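Local coordinates for protein NADH dehydrogenase, putative (Plasmodium falciparum, PDB 5JWC) that probably carries electrons from NADH to ubiquinone through its bound FAD, as a single-polypeptide type II NADH dehydrogenase of the malaria parasite, at residues K30-G35 and K113-I118; L327-I332 and I337-D342; E84-F89 and G98-L103. One frame throughout, in Å; residues are numbered along the deposited sequence.

Contact 1 of 3, residues K30-G35 and K113-I118; sequences KIIILG and KYINCI. With FAD (flavin-adenine dinucleotide), chain C.
Ile-32 and Leu-34 on strand 30-34 meet one side chain of strand 114-118, that of Ile-115. The touching is entirely apolar. The methyl group Ile-115 CD1 lies 4.0 Å from Ile-32 CD1, and the two isoleucines meet end to end. The branch methyl Ile-32 CG2 also approaches Ile-115 CD1, at 4.1 Å. Leu-34 comes alongside instead. Leu-34 and Ile-115 run antiparallel, flank against flank, with Leu-34 CD2 3.9 Å from Ile-115 CD1. One methyl group therefore serves both partners. With chi1 at 58°, CG1 of Ile-115 is flanked by both its backbone N and its C, and CD1 projects at strand 30-34. All three residues are buried.

The two strands are not neighbours in the sheet, and their backbones stay apart. The nearest CA atoms, those of Ile-32 and Ile-115, are 9.4 Å from each other. Leu-127 and Ile-57 each touch both isoleucines and extend the same apolar cluster.

The ligand contact is separate and lies at the end of strand 30-34. Gly-35 CA approaches FAD O4B to 3.3 Å. The bare CA lies directly against this ribose oxygen, and the phi/psi of Gly-35, 113°/138°, is a conformation open mainly to glycine.

Gly-35 is the first glycine of a GxGxxG sequence. The strand, glycine turn and following helix 38-46 form the dinucleotide-binding element of a Rossmann-type FAD domain. Ile-115 belongs to the antiparallel strands that pack against this parallel sheet, as in other flavoprotein disulphide reductase-like folds.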
loop_
_atom_site.group_PDB
_atom_site.type_symbol
_atom_site.label_atom_id
_atom_site.label_comp_id
_atom_site.label_asym_id
_atom_site.label_seq_id
_atom_site.Cartn_x
_atom_site.Cartn_y
_atom_site.Cartn_z
ATOM N N LYS A 30 12.037 -5.007 34.994
ATOM C CA LYS A 30 11.714 -5.247 33.605
ATOM C C LYS A 30 10.232 -5.607 33.406
ATOM O O LYS A 30 9.735 -6.586 33.981
ATOM C CB LYS A 30 12.579 -6.378 33.050
ATOM C CG LYS A 30 13.041 -6.140 31.635
ATOM C CD LYS A 30 14.149 -7.114 31.212
ATOM C CE LYS A 30 13.914 -7.551 29.753
ATOM N NZ LYS A 30 14.773 -8.690 29.296
ATOM N N ILE A 31 9.541 -4.816 32.589
ATOM C CA ILE A 31 8.198 -5.165 32.141
ATOM C C ILE A 31 8.247 -5.570 30.671
ATOM O O ILE A 31 8.677 -4.787 29.821
ATOM C CB ILE A 31 7.199 -3.997 32.287
ATOM C CG1 ILE A 31 7.143 -3.470 33.718
ATOM C CG2 ILE A 31 5.821 -4.436 31.819
ATOM C CD1 ILE A 31 6.347 -2.176 33.853
ATOM N N ILE A 32 7.821 -6.790 30.374
ATOM C CA ILE A 32 7.625 -7.198 28.996
ATOM C C ILE A 32 6.137 -7.111 28.654
ATOM O O ILE A 32 5.301 -7.663 29.367
ATOM C CB ILE A 32 8.130 -8.628 28.726
ATOM C CG1 ILE A 32 9.665 -8.708 28.852
ATOM C CG2 ILE A 32 7.689 -9.091 27.352
ATOM C CD1 ILE A 32 10.223 -10.029 28.395
ATOM N N ILE A 33 5.817 -6.395 27.584
ATOM C CA ILE A 33 4.454 -6.335 27.057
ATOM C C ILE A 33 4.347 -7.242 25.839
ATOM O O ILE A 33 5.119 -7.091 24.880
ATOM C CB ILE A 33 4.085 -4.912 26.643
ATOM C CG1 ILE A 33 4.314 -3.942 27.785
ATOM C CG2 ILE A 33 2.628 -4.837 26.128
ATOM C CD1 ILE A 33 4.415 -2.513 27.282
ATOM N N LEU A 34 3.408 -8.181 25.858
ATOM C CA LEU A 34 3.200 -9.017 24.690
ATOM C C LEU A 34 2.019 -8.470 23.909
ATOM O O LEU A 34 0.899 -8.466 24.413
ATOM C CB LEU A 34 2.933 -10.464 25.068
ATOM C CG LEU A 34 3.999 -11.159 25.907
ATOM C CD1 LEU A 34 3.599 -12.638 26.087
ATOM C CD2 LEU A 34 5.372 -11.018 25.240
ATOM N N GLY A 35 2.269 -8.017 22.685
ATOM C CA GLY A 35 1.196 -7.539 21.816
ATOM C C GLY A 35 1.308 -6.047 21.578
ATOM O O GLY A 35 1.591 -5.260 22.509
ATOM N N LYS A 113 10.335 -17.087 35.402
ATOM C CA LYS A 113 10.178 -15.677 35.007
ATOM C C LYS A 113 10.895 -15.305 33.708
ATOM O O LYS A 113 11.570 -14.284 33.626
ATOM C CB LYS A 113 10.654 -14.788 36.155
ATOM C CG LYS A 113 9.843 -15.052 37.431
ATOM C CD LYS A 113 10.217 -14.172 38.612
ATOM C CE LYS A 113 10.645 -12.791 38.227
ATOM N NZ LYS A 113 11.186 -12.089 39.434
ATOM N N TYR A 114 10.745 -16.151 32.700
ATOM C CA TYR A 114 11.183 -15.822 31.353
ATOM C C TYR A 114 10.192 -16.336 30.317
ATOM O O TYR A 114 9.305 -17.141 30.626
ATOM C CB TYR A 114 12.592 -16.387 31.073
ATOM C CG TYR A 114 12.651 -17.882 30.884
ATOM C CD1 TYR A 114 12.928 -18.732 31.955
ATOM C CD2 TYR A 114 12.459 -18.450 29.634
ATOM C CE1 TYR A 114 12.984 -20.115 31.777
ATOM C CE2 TYR A 114 12.513 -19.822 29.446
ATOM C CZ TYR A 114 12.778 -20.649 30.518
ATOM O OH TYR A 114 12.822 -22.013 30.314
ATOM N N ILE A 115 10.351 -15.869 29.081
ATOM C CA ILE A 115 9.541 -16.334 27.964
ATOM C C ILE A 115 10.436 -16.838 26.838
ATOM O O ILE A 115 11.573 -16.399 26.704
ATOM C CB ILE A 115 8.627 -15.214 27.387
ATOM C CG1 ILE A 115 9.470 -14.021 26.919
ATOM C CG2 ILE A 115 7.575 -14.777 28.407
ATOM C CD1 ILE A 115 8.675 -12.927 26.199
ATOM N N ASN A 116 9.913 -17.757 26.037
ATOM C CA ASN A 116 10.515 -18.106 24.758
ATOM C C ASN A 116 9.779 -17.456 23.591
ATOM O O ASN A 116 8.547 -17.531 23.504
ATOM C CB ASN A 116 10.521 -19.618 24.547
ATOM C CG ASN A 116 11.610 -20.313 25.335
ATOM O OD1 ASN A 116 12.565 -19.682 25.788
ATOM N ND2 ASN A 116 11.474 -21.623 25.494
ATOM N N CYS A 117 10.540 -16.836 22.692
ATOM C CA CYS A 117 9.988 -16.242 21.475
ATOM C C CYS A 117 10.667 -16.808 20.233
ATOM O O CYS A 117 11.725 -17.425 20.328
ATOM C CB CYS A 117 10.159 -14.723 21.492
ATOM S SG CYS A 117 9.462 -13.906 22.942
ATOM N N ILE A 118 10.072 -16.584 19.067
ATOM C CA ILE A 118 10.759 -16.838 17.807
ATOM C C ILE A 118 10.728 -15.600 16.918
ATOM O O ILE A 118 9.813 -14.776 17.026
ATOM C CB ILE A 118 10.140 -18.004 17.013
ATOM C CG1 ILE A 118 8.635 -17.781 16.825
ATOM C CG2 ILE A 118 10.413 -19.309 17.702
ATOM C CD1 ILE A 118 7.989 -18.758 15.881
HETATM P PA FAD C . -5.349 -6.740 19.517
HETATM O O1A FAD C . -5.843 -7.591 18.383
HETATM O O2A FAD C . -5.695 -5.299 19.390
HETATM O O5B FAD C . -3.758 -6.914 19.695
HETATM C C5B FAD C . -3.163 -8.180 19.871
HETATM C C4B FAD C . -1.681 -7.998 19.585
HETATM O O4B FAD C . -0.982 -9.155 19.996
HETATM C C3B FAD C . -1.417 -7.816 18.087
HETATM O O3B FAD C . -0.415 -6.835 17.926
HETATM C C2B FAD C . -0.834 -9.148 17.672
HETATM O O2B FAD C . 0.060 -8.991 16.594
HETATM C C1B FAD C . -0.104 -9.525 18.956
HETATM N N9A FAD C . 0.190 -10.951 19.115
HETATM C C8A FAD C . -0.572 -12.025 18.716
HETATM N N7A FAD C . 0.084 -13.153 19.089
HETATM C C5A FAD C . 1.233 -12.812 19.713
HETATM C C6A FAD C . 2.246 -13.573 20.277
HETATM N N6A FAD C . 2.140 -14.901 20.328
HETATM N N1A FAD C . 3.312 -12.932 20.865
HETATM C C2A FAD C . 3.368 -11.551 20.887
HETATM N N3A FAD C . 2.356 -10.800 20.319
HETATM C C4A FAD C . 1.311 -11.428 19.736
HETATM N N1 FAD C . -13.846 -2.544 19.475
HETATM C C2 FAD C . -14.525 -1.437 19.907
HETATM O O2 FAD C . -14.547 -1.174 21.103
HETATM N N3 FAD C . -15.172 -0.604 19.008
HETATM C C4 FAD C . -15.147 -0.855 17.662
HETATM O O4 FAD C . -15.725 -0.085 16.884
HETATM C C4X FAD C . -14.449 -1.969 17.209
HETATM N N5 FAD C . -14.395 -2.265 15.865
HETATM C C5X FAD C . -13.689 -3.384 15.438
HETATM C C6 FAD C . -13.613 -3.672 14.087
HETATM C C7 FAD C . -12.917 -4.785 13.630
HETATM C C7M FAD C . -12.872 -5.064 12.146
HETATM C C8 FAD C . -12.272 -5.616 14.538
HETATM C C8M FAD C . -11.517 -6.824 14.068
HETATM C C9 FAD C . -12.344 -5.326 15.902
HETATM C C9A FAD C . -13.044 -4.209 16.353
HETATM N N10 FAD C . -13.114 -3.911 17.703
HETATM C C10 FAD C . -13.800 -2.803 18.124
HETATM C "C1'" FAD C . -12.482 -4.803 18.731
HETATM C "C2'" FAD C . -11.048 -4.493 19.077
HETATM O "O2'" FAD C . -10.284 -4.517 17.904
HETATM C "C3'" FAD C . -10.551 -5.610 19.976
HETATM O "O3'" FAD C . -11.402 -5.778 21.087
HETATM C "C4'" FAD C . -9.151 -5.218 20.416
HETATM O "O4'" FAD C . -8.324 -5.401 19.296
HETATM C "C5'" FAD C . -8.643 -6.043 21.588
HETATM O "O5'" FAD C . -7.376 -5.529 21.943
HETATM P P FAD C . -6.171 -6.545 22.279
HETATM O O1P FAD C . -4.966 -5.747 22.724
HETATM O O2P FAD C . -6.698 -7.522 23.292
HETATM O O3P FAD C . -5.917 -7.355 20.897
#

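Contact 2 of 3, residues L327-I332 and I337-D342; sequences LRVIGI and IYAIGD. With FAD (flavin-adenine dinucleotide), chain C.
Arg-328 and Tyr-338 form a single antiparallel bridge, a non-hydrogen-bonded pair framed by two backbone bonds. Ala-339 N donates to Leu-327 O over 3.1 Å. Val-329 N donates to Ile-337 O over 2.9 Å. A water donates to the same oxygen, Ile-337 O, and to Val-329 O. Ile-337 O thus has two donors.

Arg-328 and Tyr-338 extend together on one side of the bridge. The aliphatic part of the arginine does the touching. Arg-328 CG is 3.3 Å from Tyr-338 CE1, and Arg-328 CD is 3.9 Å from Tyr-338 OH. The chain bends at CG-CD (chi3 -55°), beside the ring, and NE makes a salt bridge with Asp-324. Val-329 CG2 packs on Ile-337 CG2 at 3.6 Å, the two side chains crossing at a slant. The same valine methyl also touches Ala-339 CB. Leu-327 CD1 meets Ile-340 CG2 at 3.8 Å.

The second segment then runs on to the cofactor. Asp-342 N donates to FAD O2P over 2.8 Å. The ribityl hydroxyl FAD O3' donates to Asp-342 OD1 over 3.1 Å. Gly-341 and Asp-342 match the Gly-Asp pair that grips pyrophosphate and ribityl in this family.

Strand 337-339 is an edge strand of the seven-stranded sheet and pairs with strand 131-134. Helix 424-440 packs on Leu-327, Tyr-338 and Ile-340, and its Phe-438 meets the Tyr-338 ring edge-to-face. Strand 321-323 packs against Val-329 and Ala-339.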
loop_
_atom_site.group_PDB
_atom_site.type_symbol
_atom_site.label_atom_id
_atom_site.label_comp_id
_atom_site.label_asym_id
_atom_site.label_seq_id
_atom_site.Cartn_x
_atom_site.Cartn_y
_atom_site.Cartn_z
ATOM N N LEU A 327 -6.472 -7.756 37.502
ATOM C CA LEU A 327 -5.987 -8.177 36.183
ATOM C C LEU A 327 -4.775 -9.094 36.276
ATOM O O LEU A 327 -4.094 -9.323 35.273
ATOM C CB LEU A 327 -5.671 -6.965 35.278
ATOM C CG LEU A 327 -6.817 -5.987 35.051
ATOM C CD1 LEU A 327 -6.473 -4.903 34.023
ATOM C CD2 LEU A 327 -8.059 -6.751 34.614
ATOM N N ARG A 328 -4.522 -9.627 37.474
ATOM C CA ARG A 328 -3.441 -10.599 37.665
ATOM C C ARG A 328 -3.877 -11.988 37.245
ATOM O O ARG A 328 -4.940 -12.446 37.638
ATOM C CB ARG A 328 -2.979 -10.616 39.134
ATOM C CG ARG A 328 -2.444 -9.266 39.584
ATOM C CD ARG A 328 -2.124 -9.207 41.068
ATOM N NE ARG A 328 -3.278 -9.577 41.877
ATOM C CZ ARG A 328 -3.265 -9.650 43.200
ATOM N NH1 ARG A 328 -4.367 -9.997 43.852
ATOM N NH2 ARG A 328 -2.155 -9.370 43.869
ATOM N N VAL A 329 -3.061 -12.657 36.438
ATOM C CA VAL A 329 -3.349 -14.022 36.036
ATOM C C VAL A 329 -3.439 -14.928 37.266
ATOM O O VAL A 329 -2.588 -14.860 38.146
ATOM C CB VAL A 329 -2.281 -14.558 35.080
ATOM C CG1 VAL A 329 -2.503 -16.051 34.809
ATOM C CG2 VAL A 329 -2.294 -13.746 33.760
ATOM N N ILE A 330 -4.482 -15.750 37.326
ATOM C CA ILE A 330 -4.765 -16.582 38.499
ATOM C C ILE A 330 -3.950 -17.883 38.459
ATOM O O ILE A 330 -3.863 -18.533 37.421
ATOM C CB ILE A 330 -6.282 -16.909 38.582
ATOM C CG1 ILE A 330 -7.100 -15.629 38.824
ATOM C CG2 ILE A 330 -6.570 -17.956 39.665
ATOM C CD1 ILE A 330 -8.624 -15.820 38.706
ATOM N N GLY A 331 -3.342 -18.253 39.586
ATOM C CA GLY A 331 -2.547 -19.467 39.655
ATOM C C GLY A 331 -1.058 -19.217 39.459
ATOM O O GLY A 331 -0.308 -20.132 39.114
ATOM N N ILE A 332 -0.638 -17.970 39.660
ATOM C CA ILE A 332 0.768 -17.591 39.559
ATOM C C ILE A 332 1.239 -17.084 40.914
ATOM O O ILE A 332 0.937 -15.947 41.295
ATOM C CB ILE A 332 1.035 -16.483 38.490
ATOM C CG1 ILE A 332 0.286 -16.747 37.170
ATOM C CG2 ILE A 332 2.536 -16.320 38.265
ATOM C CD1 ILE A 332 0.727 -18.007 36.406
ATOM N N ILE A 337 2.436 -11.855 36.610
ATOM C CA ILE A 337 1.872 -11.893 35.266
ATOM C C ILE A 337 0.464 -11.272 35.241
ATOM O O ILE A 337 -0.390 -11.622 36.061
ATOM C CB ILE A 337 1.827 -13.331 34.726
ATOM C CG1 ILE A 337 3.226 -13.961 34.806
ATOM C CG2 ILE A 337 1.301 -13.376 33.267
ATOM C CD1 ILE A 337 3.304 -15.332 34.199
ATOM N N TYR A 338 0.244 -10.331 34.317
ATOM C CA TYR A 338 -1.050 -9.677 34.121
ATOM C C TYR A 338 -1.540 -9.974 32.703
ATOM O O TYR A 338 -0.746 -10.312 31.822
ATOM C CB TYR A 338 -0.957 -8.158 34.309
ATOM C CG TYR A 338 -0.651 -7.688 35.714
ATOM C CD1 TYR A 338 -1.646 -7.143 36.511
ATOM C CD2 TYR A 338 0.647 -7.760 36.231
ATOM C CE1 TYR A 338 -1.380 -6.695 37.782
ATOM C CE2 TYR A 338 0.928 -7.312 37.526
ATOM C CZ TYR A 338 -0.096 -6.787 38.289
ATOM O OH TYR A 338 0.128 -6.337 39.556
ATOM N N ALA A 339 -2.844 -9.875 32.480
ATOM C CA ALA A 339 -3.376 -10.007 31.123
ATOM C C ALA A 339 -4.494 -9.006 30.932
ATOM O O ALA A 339 -5.252 -8.732 31.873
ATOM C CB ALA A 339 -3.858 -11.407 30.857
ATOM N N ILE A 340 -4.582 -8.439 29.732
ATOM C CA ILE A 340 -5.591 -7.418 29.439
ATOM C C ILE A 340 -6.147 -7.636 28.039
ATOM O O ILE A 340 -5.513 -8.304 27.214
ATOM C CB ILE A 340 -5.010 -5.990 29.530
ATOM C CG1 ILE A 340 -3.900 -5.793 28.494
ATOM C CG2 ILE A 340 -4.470 -5.699 30.923
ATOM C CD1 ILE A 340 -3.232 -4.384 28.594
ATOM N N GLY A 341 -7.320 -7.081 27.752
ATOM C CA GLY A 341 -7.858 -7.193 26.400
ATOM C C GLY A 341 -8.589 -8.492 26.115
ATOM O O GLY A 341 -9.094 -9.147 27.030
ATOM N N ASP A 342 -8.633 -8.872 24.838
ATOM C CA ASP A 342 -9.450 -10.007 24.370
ATOM C C ASP A 342 -8.951 -11.389 24.792
ATOM O O ASP A 342 -9.669 -12.381 24.646
ATOM C CB ASP A 342 -9.515 -10.015 22.848
ATOM C CG ASP A 342 -10.407 -8.928 22.276
ATOM O OD1 ASP A 342 -10.963 -8.107 23.037
ATOM O OD2 ASP A 342 -10.520 -8.890 21.031
HETATM P PA FAD C . -5.349 -6.740 19.517
HETATM O O1A FAD C . -5.843 -7.591 18.383
HETATM O O2A FAD C . -5.695 -5.299 19.390
HETATM O O5B FAD C . -3.758 -6.914 19.695
HETATM C C5B FAD C . -3.163 -8.180 19.871
HETATM C C4B FAD C . -1.681 -7.998 19.585
HETATM O O4B FAD C . -0.982 -9.155 19.996
HETATM C C3B FAD C . -1.417 -7.816 18.087
HETATM O O3B FAD C . -0.415 -6.835 17.926
HETATM C C2B FAD C . -0.834 -9.148 17.672
HETATM O O2B FAD C . 0.060 -8.991 16.594
HETATM C C1B FAD C . -0.104 -9.525 18.956
HETATM N N9A FAD C . 0.190 -10.951 19.115
HETATM C C8A FAD C . -0.572 -12.025 18.716
HETATM N N7A FAD C . 0.084 -13.153 19.089
HETATM C C5A FAD C . 1.233 -12.812 19.713
HETATM C C6A FAD C . 2.246 -13.573 20.277
HETATM N N6A FAD C . 2.140 -14.901 20.328
HETATM N N1A FAD C . 3.312 -12.932 20.865
HETATM C C2A FAD C . 3.368 -11.551 20.887
HETATM N N3A FAD C . 2.356 -10.800 20.319
HETATM C C4A FAD C . 1.311 -11.428 19.736
HETATM N N1 FAD C . -13.846 -2.544 19.475
HETATM C C2 FAD C . -14.525 -1.437 19.907
HETATM O O2 FAD C . -14.547 -1.174 21.103
HETATM N N3 FAD C . -15.172 -0.604 19.008
HETATM C C4 FAD C . -15.147 -0.855 17.662
HETATM O O4 FAD C . -15.725 -0.085 16.884
HETATM C C4X FAD C . -14.449 -1.969 17.209
HETATM N N5 FAD C . -14.395 -2.265 15.865
HETATM C C5X FAD C . -13.689 -3.384 15.438
HETATM C C6 FAD C . -13.613 -3.672 14.087
HETATM C C7 FAD C . -12.917 -4.785 13.630
HETATM C C7M FAD C . -12.872 -5.064 12.146
HETATM C C8 FAD C . -12.272 -5.616 14.538
HETATM C C8M FAD C . -11.517 -6.824 14.068
HETATM C C9 FAD C . -12.344 -5.326 15.902
HETATM C C9A FAD C . -13.044 -4.209 16.353
HETATM N N10 FAD C . -13.114 -3.911 17.703
HETATM C C10 FAD C . -13.800 -2.803 18.124
HETATM C "C1'" FAD C . -12.482 -4.803 18.731
HETATM C "C2'" FAD C . -11.048 -4.493 19.077
HETATM O "O2'" FAD C . -10.284 -4.517 17.904
HETATM C "C3'" FAD C . -10.551 -5.610 19.976
HETATM O "O3'" FAD C . -11.402 -5.778 21.087
HETATM C "C4'" FAD C . -9.151 -5.218 20.416
HETATM O "O4'" FAD C . -8.324 -5.401 19.296
HETATM C "C5'" FAD C . -8.643 -6.043 21.588
HETATM O "O5'" FAD C . -7.376 -5.529 21.943
HETATM P P FAD C . -6.171 -6.545 22.279
HETATM O O1P FAD C . -4.966 -5.747 22.724
HETATM O O2P FAD C . -6.698 -7.522 23.292
HETATM O O3P FAD C . -5.917 -7.355 20.897
HETATM O O HOH W 1 -0.164 -13.116 38.193
#

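Contact 3 of 3, residues E84-F89 and G98-L103; sequences ESIRNF and GNYLQL
Ile-86 and Arg-87 lie in the short 3-10 turn that follows strand 83-85, and both pack on Tyr-100 on strand 99-109, close to the subunit interface. The turn is held by its own backbone. Asn-88 N donates to Ser-85 O, and Phe-89 N donates to Ile-86 O.

Arg-87 carries the polar part of the contact. Its chain is extended from CG to NE and crosses the Tyr-100 side chain at about a right angle. Arg-87 NH2 reaches Tyr-100 O at 2.9 Å. The bond is bent, with an N-H...O angle of 128°, and is weak. Tyr-100 CD2 sits over one face of the guanidinium, toward its rim, 3.5 Å from Arg-87 NH2. The two planes are turned 70° against each other. A water sits in the guanidinium plane, at its edge. It accepts from Arg-87 NH1 at 3.0 Å and from Tyr-100 N at 2.9 Å. The arginine thus reaches both backbone polar atoms of Tyr-100, one directly and one through the water.

Ile-86 supplies the apolar part. Its branch methyl CG2 touches Tyr-100 CB at 4.1 Å, the side chains crossing almost perpendicularly. A chi1 of 165° swings the Tyr-100 ring away from its own amide and toward the 86-88 turn. The far end of the ring is tied down where Tyr-100 OH is hydrogen-bonded to Ser-58 O.

Outside the two segments, Arg-87 NE forms a salt bridge with Glu-173 of the second subunit. That carboxylate probably offsets the charge of the buried guanidinium. The weak bond to Tyr-100 O and the water link add to its hold. One guanidinium thus pairs with an acid of the partner chain while bonded to the backbone of Tyr-100 within its own.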
loop_
_atom_site.group_PDB
_atom_site.type_symbol
_atom_site.label_atom_id
_atom_site.label_comp_id
_atom_site.label_asym_id
_atom_site.label_seq_id
_atom_site.Cartn_x
_atom_site.Cartn_y
_atom_site.Cartn_z
ATOM N N GLU A 84 -0.290 2.934 13.593
ATOM C CA GLU A 84 0.776 3.700 14.241
ATOM C C GLU A 84 2.008 2.807 14.327
ATOM O O GLU A 84 1.907 1.654 14.748
ATOM C CB GLU A 84 0.390 4.151 15.657
ATOM C CG GLU A 84 -0.908 4.924 15.774
ATOM C CD GLU A 84 -0.797 6.346 15.243
ATOM O OE1 GLU A 84 -1.793 7.100 15.317
ATOM O OE2 GLU A 84 0.286 6.712 14.754
ATOM N N SER A 85 3.169 3.322 13.941
ATOM C CA SER A 85 4.409 2.568 14.115
ATOM C C SER A 85 4.848 2.590 15.577
ATOM O O SER A 85 4.981 3.652 16.171
ATOM C CB SER A 85 5.521 3.150 13.237
ATOM O OG SER A 85 5.315 2.819 11.873
ATOM N N ILE A 86 5.088 1.421 16.147
ATOM C CA ILE A 86 5.456 1.338 17.555
ATOM C C ILE A 86 6.691 2.182 17.890
ATOM O O ILE A 86 6.700 2.907 18.886
ATOM C CB ILE A 86 5.725 -0.102 17.969
ATOM C CG1 ILE A 86 4.475 -0.961 17.739
ATOM C CG2 ILE A 86 6.124 -0.151 19.452
ATOM C CD1 ILE A 86 3.250 -0.459 18.473
ATOM N N ARG A 87 7.720 2.117 17.048
ATOM C CA ARG A 87 8.973 2.819 17.376
ATOM C C ARG A 87 8.819 4.328 17.494
ATOM O O ARG A 87 9.638 4.977 18.139
ATOM C CB ARG A 87 10.072 2.479 16.362
ATOM C CG ARG A 87 10.480 1.043 16.473
ATOM C CD ARG A 87 11.757 0.718 15.730
ATOM N NE ARG A 87 12.073 -0.697 15.891
ATOM C CZ ARG A 87 12.645 -1.224 16.977
ATOM N NH1 ARG A 87 12.976 -0.455 18.021
ATOM N NH2 ARG A 87 12.887 -2.525 17.025
ATOM N N ASN A 88 7.764 4.892 16.913
ATOM C CA ASN A 88 7.510 6.333 17.058
ATOM C C ASN A 88 7.143 6.757 18.466
ATOM O O ASN A 88 7.116 7.949 18.764
ATOM C CB ASN A 88 6.371 6.786 16.136
ATOM C CG ASN A 88 6.795 6.919 14.703
ATOM O OD1 ASN A 88 7.987 6.952 14.398
ATOM N ND2 ASN A 88 5.818 6.992 13.800
ATOM N N PHE A 89 6.825 5.795 19.327
ATOM C CA PHE A 89 6.327 6.124 20.661
ATOM C C PHE A 89 7.231 5.561 21.749
ATOM O O PHE A 89 6.797 5.387 22.885
ATOM C CB PHE A 89 4.884 5.592 20.837
ATOM C CG PHE A 89 3.931 6.107 19.793
ATOM C CD1 PHE A 89 3.128 7.212 20.046
ATOM C CD2 PHE A 89 3.873 5.513 18.548
ATOM C CE1 PHE A 89 2.263 7.700 19.065
ATOM C CE2 PHE A 89 3.010 5.995 17.555
ATOM C CZ PHE A 89 2.204 7.094 17.818
ATOM N N GLY A 98 11.590 3.322 25.857
ATOM C CA GLY A 98 11.214 1.928 25.873
ATOM C C GLY A 98 11.886 1.229 24.712
ATOM O O GLY A 98 12.555 1.866 23.892
ATOM N N ASN A 99 11.687 -0.080 24.637
ATOM C CA ASN A 99 12.252 -0.900 23.583
ATOM C C ASN A 99 11.175 -1.711 22.881
ATOM O O ASN A 99 10.113 -1.975 23.452
ATOM C CB ASN A 99 13.292 -1.844 24.181
ATOM C CG ASN A 99 14.371 -1.092 24.936
ATOM O OD1 ASN A 99 15.337 -0.617 24.345
ATOM N ND2 ASN A 99 14.179 -0.941 26.251
ATOM N N TYR A 100 11.454 -2.121 21.654
ATOM C CA TYR A 100 10.538 -2.978 20.926
ATOM C C TYR A 100 11.317 -4.063 20.194
ATOM O O TYR A 100 12.350 -3.789 19.604
ATOM C CB TYR A 100 9.682 -2.176 19.925
ATOM C CG TYR A 100 9.007 -3.098 18.917
ATOM C CD1 TYR A 100 7.933 -3.909 19.282
ATOM C CD2 TYR A 100 9.498 -3.214 17.624
ATOM C CE1 TYR A 100 7.339 -4.783 18.371
ATOM C CE2 TYR A 100 8.926 -4.071 16.719
ATOM C CZ TYR A 100 7.850 -4.859 17.087
ATOM O OH TYR A 100 7.298 -5.712 16.148
ATOM N N LEU A 101 10.796 -5.283 20.200
ATOM C CA LEU A 101 11.423 -6.398 19.504
ATOM C C LEU A 101 10.386 -7.095 18.635
ATOM O O LEU A 101 9.293 -7.409 19.110
ATOM C CB LEU A 101 12.028 -7.405 20.499
ATOM C CG LEU A 101 13.251 -6.945 21.281
ATOM C CD1 LEU A 101 13.680 -8.029 22.265
ATOM C CD2 LEU A 101 14.398 -6.579 20.313
ATOM N N GLN A 102 10.708 -7.331 17.365
ATOM C CA GLN A 102 9.757 -8.004 16.496
ATOM C C GLN A 102 9.870 -9.507 16.642
ATOM O O GLN A 102 10.590 -10.173 15.898
ATOM C CB GLN A 102 9.948 -7.600 15.042
ATOM C CG GLN A 102 8.834 -8.128 14.158
ATOM C CD GLN A 102 8.819 -7.475 12.796
ATOM O OE1 GLN A 102 7.780 -6.992 12.340
ATOM N NE2 GLN A 102 9.966 -7.456 12.137
ATOM N N LEU A 103 9.137 -10.038 17.609
ATOM C CA LEU A 103 9.183 -11.450 17.912
ATOM C C LEU A 103 7.776 -11.937 18.211
ATOM O O LEU A 103 6.930 -11.155 18.652
ATOM C CB LEU A 103 10.086 -11.704 19.115
ATOM C CG LEU A 103 11.563 -11.334 19.016
ATOM C CD1 LEU A 103 12.182 -11.381 20.401
ATOM C CD2 LEU A 103 12.269 -12.293 18.062
HETATM O O HOH W 2 14.010 -1.227 20.733
#

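In the fold
All three contacts reach the same mixed sheet of the FAD-binding domain. Contact 3 is nested along the chain inside the loop closed by contact 1, and contact 2 follows later. Contacts 1 and 3 have centres about 14 Å apart and touch where Leu-103 packs on Cys-117 and Ile-118, since strands 99-109 and 114-118 are sheet neighbours. Contacts 1 and 2 are also about 14 Å apart between centres but do not touch. Contacts 2 and 3 are about 22 Å apart between centres. One sheet thus carries FAD-binding loops at contacts 1 and 2, and at contact 3 its strand 99-109 packs against a turn that touches the second subunit.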